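4-hydroxy-tetrahydrodipicolinate synthase (Aquifex aeolicus, PDB 2EHH) probably catalyses the condensation of pyruvate with aspartate semialdehyde to 4-hydroxy-tetrahydrodipicolinate, a step of lysine biosynthesis through the diaminopimelate pathway. Local coordinates at residues Ile27-Val31 and Arg65-Ile70; Val102-Lys108 and Arg137-Ile142. The contacts are given in a common frame with arbitrary orientation. Residue numbers count along the deposited sequence, not the author numbering.

Contact 1: residues Ile27-Val31 and Arg65-Ile70; sequences IEFHV and RAAGRI
Ile70, in its p, t rotamer, lays its CD1 against Val31, 3.4 Å from CG2, and near Ile27, 4.2 Å from CG2. Residues 27-31 are helical, whereas 65-70 leave helix 52-66 at Ala67, which has positive phi, and fold through a type I' turn from Ala66 to Arg69, with Arg69 N to Ala66 O at 3.2 Å. CA atoms pair Ile27 with Ala66 (6.5 Å) and Val31 with Ile70 (6.4 Å). Ile27 CD1 meets Arg65 CB at 3.8 Å. Glu28 (m, m) forms a bidentate salt bridge with Arg69: NH2 to OE1 and NH1 to OE2, both 2.9 Å. The same guanidinium ties down the helix end, NH2 to Arg65 O at 2.8 Å and NE to Ala66 O at 3.0 Å, while Val31 CG2 covers one face. Arg65 NH2 joins the network only through charge, 3.9 Å from Glu28 OE1. The contact packs two outer TIM-barrel helices together at their C-terminal ends, with Ile70 leading into strand 71-75 and touching Ile38 of strand 37-40.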
# COMPACT_ATOMS: atom_id res chain seq x y z
N ILE A 27 -17.49 -28.65 19.48
CA ILE A 27 -18.35 -29.13 18.42
C ILE A 27 -19.81 -29.18 18.87
O ILE A 27 -20.71 -28.75 18.14
CB ILE A 27 -17.90 -30.52 17.93
CG1 ILE A 27 -16.53 -30.39 17.25
CG2 ILE A 27 -18.92 -31.11 16.97
CD1 ILE A 27 -15.96 -31.69 16.72
N GLU A 28 -20.05 -29.69 20.07
CA GLU A 28 -21.41 -29.77 20.61
C GLU A 28 -21.96 -28.36 20.79
O GLU A 28 -23.14 -28.10 20.56
CB GLU A 28 -21.40 -30.51 21.95
CG GLU A 28 -20.87 -31.93 21.85
CD GLU A 28 -21.75 -32.83 21.00
OE1 GLU A 28 -21.23 -33.82 20.45
OE2 GLU A 28 -22.96 -32.55 20.88
N PHE A 29 -21.09 -27.45 21.22
CA PHE A 29 -21.46 -26.06 21.43
C PHE A 29 -22.09 -25.50 20.16
O PHE A 29 -23.15 -24.86 20.20
CB PHE A 29 -20.20 -25.25 21.79
CG PHE A 29 -20.44 -23.77 21.95
CD1 PHE A 29 -21.29 -23.28 22.93
CD2 PHE A 29 -19.76 -22.87 21.14
CE1 PHE A 29 -21.46 -21.91 23.10
CE2 PHE A 29 -19.92 -21.49 21.30
CZ PHE A 29 -20.77 -21.01 22.29
N HIS A 30 -21.47 -25.76 19.02
CA HIS A 30 -22.00 -25.26 17.76
C HIS A 30 -23.22 -26.01 17.25
O HIS A 30 -24.07 -25.42 16.59
CB HIS A 30 -20.90 -25.21 16.70
CG HIS A 30 -19.94 -24.08 16.91
ND1 HIS A 30 -18.74 -24.24 17.55
CD2 HIS A 30 -20.08 -22.76 16.68
CE1 HIS A 30 -18.17 -23.05 17.72
NE2 HIS A 30 -18.97 -22.14 17.20
N VAL A 31 -23.30 -27.29 17.56
CA VAL A 31 -24.46 -28.06 17.13
C VAL A 31 -25.72 -27.50 17.79
O VAL A 31 -26.74 -27.30 17.14
CB VAL A 31 -24.33 -29.57 17.50
CG1 VAL A 31 -25.66 -30.28 17.28
CG2 VAL A 31 -23.25 -30.22 16.65
N ARG A 65 -17.24 -36.83 15.52
CA ARG A 65 -18.04 -36.20 16.56
C ARG A 65 -19.27 -35.49 16.00
O ARG A 65 -20.38 -35.70 16.48
CB ARG A 65 -17.20 -35.21 17.37
CG ARG A 65 -16.02 -35.83 18.10
CD ARG A 65 -16.36 -37.18 18.74
NE ARG A 65 -17.51 -37.13 19.64
CZ ARG A 65 -17.53 -36.51 20.82
NH1 ARG A 65 -16.45 -35.88 21.27
NH2 ARG A 65 -18.63 -36.55 21.57
N ALA A 66 -19.07 -34.64 14.99
CA ALA A 66 -20.19 -33.92 14.40
C ALA A 66 -21.20 -34.94 13.89
O ALA A 66 -22.40 -34.81 14.12
CB ALA A 66 -19.71 -33.03 13.26
N ALA A 67 -20.70 -35.95 13.19
CA ALA A 67 -21.52 -37.03 12.65
C ALA A 67 -22.76 -36.55 11.89
O ALA A 67 -23.89 -36.92 12.24
CB ALA A 67 -21.93 -37.99 13.77
N GLY A 68 -22.55 -35.72 10.87
CA GLY A 68 -23.65 -35.23 10.05
C GLY A 68 -24.62 -34.24 10.65
O GLY A 68 -25.48 -33.73 9.93
N ARG A 69 -24.52 -33.96 11.94
CA ARG A 69 -25.43 -33.01 12.57
C ARG A 69 -25.14 -31.58 12.08
O ARG A 69 -26.02 -30.72 12.09
CB ARG A 69 -25.32 -33.08 14.08
CG ARG A 69 -25.86 -34.37 14.68
CD ARG A 69 -25.60 -34.40 16.17
NE ARG A 69 -24.17 -34.46 16.46
CZ ARG A 69 -23.63 -34.17 17.64
NH1 ARG A 69 -24.40 -33.81 18.65
NH2 ARG A 69 -22.32 -34.26 17.80
N ILE A 70 -23.90 -31.36 11.67
CA ILE A 70 -23.47 -30.07 11.14
C ILE A 70 -22.36 -30.39 10.14
O ILE A 70 -21.66 -31.39 10.28
CB ILE A 70 -22.90 -29.16 12.24
CG1 ILE A 70 -21.79 -29.89 12.99
CG2 ILE A 70 -24.01 -28.71 13.18
CD1 ILE A 70 -21.20 -29.09 14.13

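Contact 2: residues Val102-Lys108 and Arg137-Ile142; sequences VVPYYNK and RTCVEI
Thr138 and Val103 bury the most surface here, followed by Lys108 and Val140. After Val102, the last residue of strand 98-102, residues 103-108 run as an irregular loop; 137-142 leaves helix 135-138 at Cys139, with positive phi, and becomes extended. CA atoms of Tyr105 and Thr138 approach to 3.8 Å, those of Lys108 and Val140 to 5.7 Å. Thr138 (p) sets CG2 3.3 Å from Val103 O and 3.9 Å from Val102 CG2, and its OG1 donates to Val140 O at 2.8 Å. Its carbonyl accepts from Tyr106 N (3.2 Å) and from a water, 3.0 Å away, that also donates to Pro104 O at 2.7 Å. Val103 (t) places CG1 3.6 Å from Val140 CG1 and CG2 3.8 Å from Ile142 CG2. Lys108 CE lies 3.5 Å from Cys139 O. The Tyr106 N to Thr138 O bond holds the backbone at Tyr106, predicted to serve in the catalytic proton relay; Tyr106, with positive phi, points CB away. Tyr105 stacks on Tyr106 of the second subunit, and a disulfide joins Cys139 to its counterpart there. The contact links the loops after barrel strands 98-102 and 129-133, with Leu114 of helix 111-124 packing on Val103 and Ile142.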
# COMPACT_ATOMS: atom_id res chain seq x y z
N VAL A 102 -6.34 -22.88 1.00
CA VAL A 102 -5.83 -21.52 0.95
C VAL A 102 -4.96 -21.27 -0.27
O VAL A 102 -4.31 -22.18 -0.79
CB VAL A 102 -5.02 -21.18 2.24
CG1 VAL A 102 -3.71 -21.96 2.25
CG2 VAL A 102 -4.76 -19.68 2.33
N VAL A 103 -4.98 -20.03 -0.76
CA VAL A 103 -4.14 -19.65 -1.88
C VAL A 103 -2.73 -19.75 -1.30
O VAL A 103 -2.48 -19.25 -0.21
CB VAL A 103 -4.39 -18.19 -2.32
CG1 VAL A 103 -3.30 -17.71 -3.26
CG2 VAL A 103 -5.76 -18.07 -2.98
N PRO A 104 -1.80 -20.41 -2.00
CA PRO A 104 -0.42 -20.55 -1.51
C PRO A 104 0.19 -19.26 -0.98
O PRO A 104 0.24 -18.24 -1.66
CB PRO A 104 0.31 -21.07 -2.74
CG PRO A 104 -0.72 -21.99 -3.34
CD PRO A 104 -1.99 -21.16 -3.26
N TYR A 105 0.68 -19.33 0.26
CA TYR A 105 1.32 -18.19 0.91
C TYR A 105 2.84 -18.24 0.77
O TYR A 105 3.41 -19.30 0.52
CB TYR A 105 0.97 -18.17 2.40
CG TYR A 105 1.13 -19.52 3.07
CD1 TYR A 105 0.03 -20.34 3.30
CD2 TYR A 105 2.40 -20.01 3.41
CE1 TYR A 105 0.17 -21.61 3.84
CE2 TYR A 105 2.55 -21.28 3.95
CZ TYR A 105 1.43 -22.07 4.16
OH TYR A 105 1.55 -23.33 4.67
N TYR A 106 3.47 -17.08 0.92
CA TYR A 106 4.93 -16.96 0.89
C TYR A 106 5.70 -17.16 -0.42
O TYR A 106 6.55 -16.32 -0.74
CB TYR A 106 5.52 -17.86 1.97
CG TYR A 106 7.02 -17.72 2.15
CD1 TYR A 106 7.55 -16.62 2.83
CD2 TYR A 106 7.89 -18.68 1.66
CE1 TYR A 106 8.93 -16.49 3.01
CE2 TYR A 106 9.27 -18.56 1.84
CZ TYR A 106 9.78 -17.47 2.52
OH TYR A 106 11.14 -17.37 2.73
N ASN A 107 5.45 -18.24 -1.15
CA ASN A 107 6.20 -18.44 -2.40
C ASN A 107 5.65 -17.70 -3.62
O ASN A 107 6.22 -17.75 -4.70
CB ASN A 107 6.42 -19.93 -2.71
CG ASN A 107 5.15 -20.76 -2.70
OD1 ASN A 107 4.04 -20.24 -2.58
ND2 ASN A 107 5.31 -22.07 -2.82
N LYS A 108 4.53 -17.00 -3.42
CA LYS A 108 3.90 -16.17 -4.46
C LYS A 108 3.89 -16.72 -5.88
O LYS A 108 4.48 -16.14 -6.79
CB LYS A 108 4.56 -14.79 -4.46
CG LYS A 108 4.46 -14.07 -3.12
CD LYS A 108 5.12 -12.70 -3.15
CE LYS A 108 4.56 -11.84 -4.27
NZ LYS A 108 5.08 -10.44 -4.20
N ARG A 137 -2.39 -12.09 4.32
CA ARG A 137 -1.60 -13.13 4.97
C ARG A 137 -0.73 -13.91 3.98
O ARG A 137 0.43 -14.21 4.26
CB ARG A 137 -2.50 -14.13 5.70
CG ARG A 137 -3.08 -13.61 7.01
CD ARG A 137 -4.00 -14.65 7.64
NE ARG A 137 -4.54 -14.21 8.92
CZ ARG A 137 -3.88 -14.23 10.07
NH1 ARG A 137 -2.63 -14.69 10.11
NH2 ARG A 137 -4.46 -13.80 11.18
N THR A 138 -1.29 -14.21 2.81
CA THR A 138 -0.58 -14.98 1.79
C THR A 138 0.40 -14.16 0.97
O THR A 138 1.34 -14.70 0.38
CB THR A 138 -1.56 -15.64 0.81
OG1 THR A 138 -2.23 -14.61 0.06
CG2 THR A 138 -2.60 -16.48 1.55
N CYS A 139 0.17 -12.85 0.94
CA CYS A 139 1.00 -11.92 0.20
C CYS A 139 0.92 -12.11 -1.33
O CYS A 139 1.85 -11.80 -2.07
CB CYS A 139 2.43 -11.99 0.74
SG CYS A 139 2.79 -10.55 1.81
N VAL A 140 -0.22 -12.63 -1.78
CA VAL A 140 -0.51 -12.83 -3.20
C VAL A 140 -2.03 -12.97 -3.32
O VAL A 140 -2.70 -13.30 -2.34
CB VAL A 140 0.15 -14.12 -3.77
CG1 VAL A 140 -0.62 -15.36 -3.33
CG2 VAL A 140 0.21 -14.04 -5.29
N GLU A 141 -2.59 -12.72 -4.49
CA GLU A 141 -4.03 -12.84 -4.67
C GLU A 141 -4.39 -13.59 -5.94
O GLU A 141 -3.77 -13.39 -6.99
CB GLU A 141 -4.70 -11.46 -4.69
CG GLU A 141 -6.18 -11.48 -5.06
CD GLU A 141 -6.90 -10.19 -4.68
OE1 GLU A 141 -7.68 -10.20 -3.70
OE2 GLU A 141 -6.68 -9.17 -5.36
N ILE A 142 -5.37 -14.48 -5.84
CA ILE A 142 -5.81 -15.24 -6.99
C ILE A 142 -6.78 -14.32 -7.74
O ILE A 142 -7.77 -13.85 -7.18
CB ILE A 142 -6.50 -16.55 -6.56
CG1 ILE A 142 -6.84 -17.39 -7.79
CG2 ILE A 142 -7.73 -16.25 -5.71
CD1 ILE A 142 -7.25 -18.83 -7.45
O HOH W 1 2.23 -16.39 -1.90

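The two contacts lie on opposite sides of the chain's centre, their own centres about 31 Å apart and their nearest atoms about 18 Å apart, and neither shares an element with the other. Contact 1 is only partly buried and joins successive outer helices near the start of the barrel: a small aliphatic patch is bordered by a charged network, and no other subunit of the assembly touches it. Contact 2 is buried and loop-based; both pack branched aliphatic side chains, but it adds backbone carbonyls and a bridging water where contact 1 has salt bridges. It also reaches a subunit interface and includes Tyr106 of the predicted proton relay, close to Tyr132 and Thr43, whereas contact 1 lies away from the annotated sites.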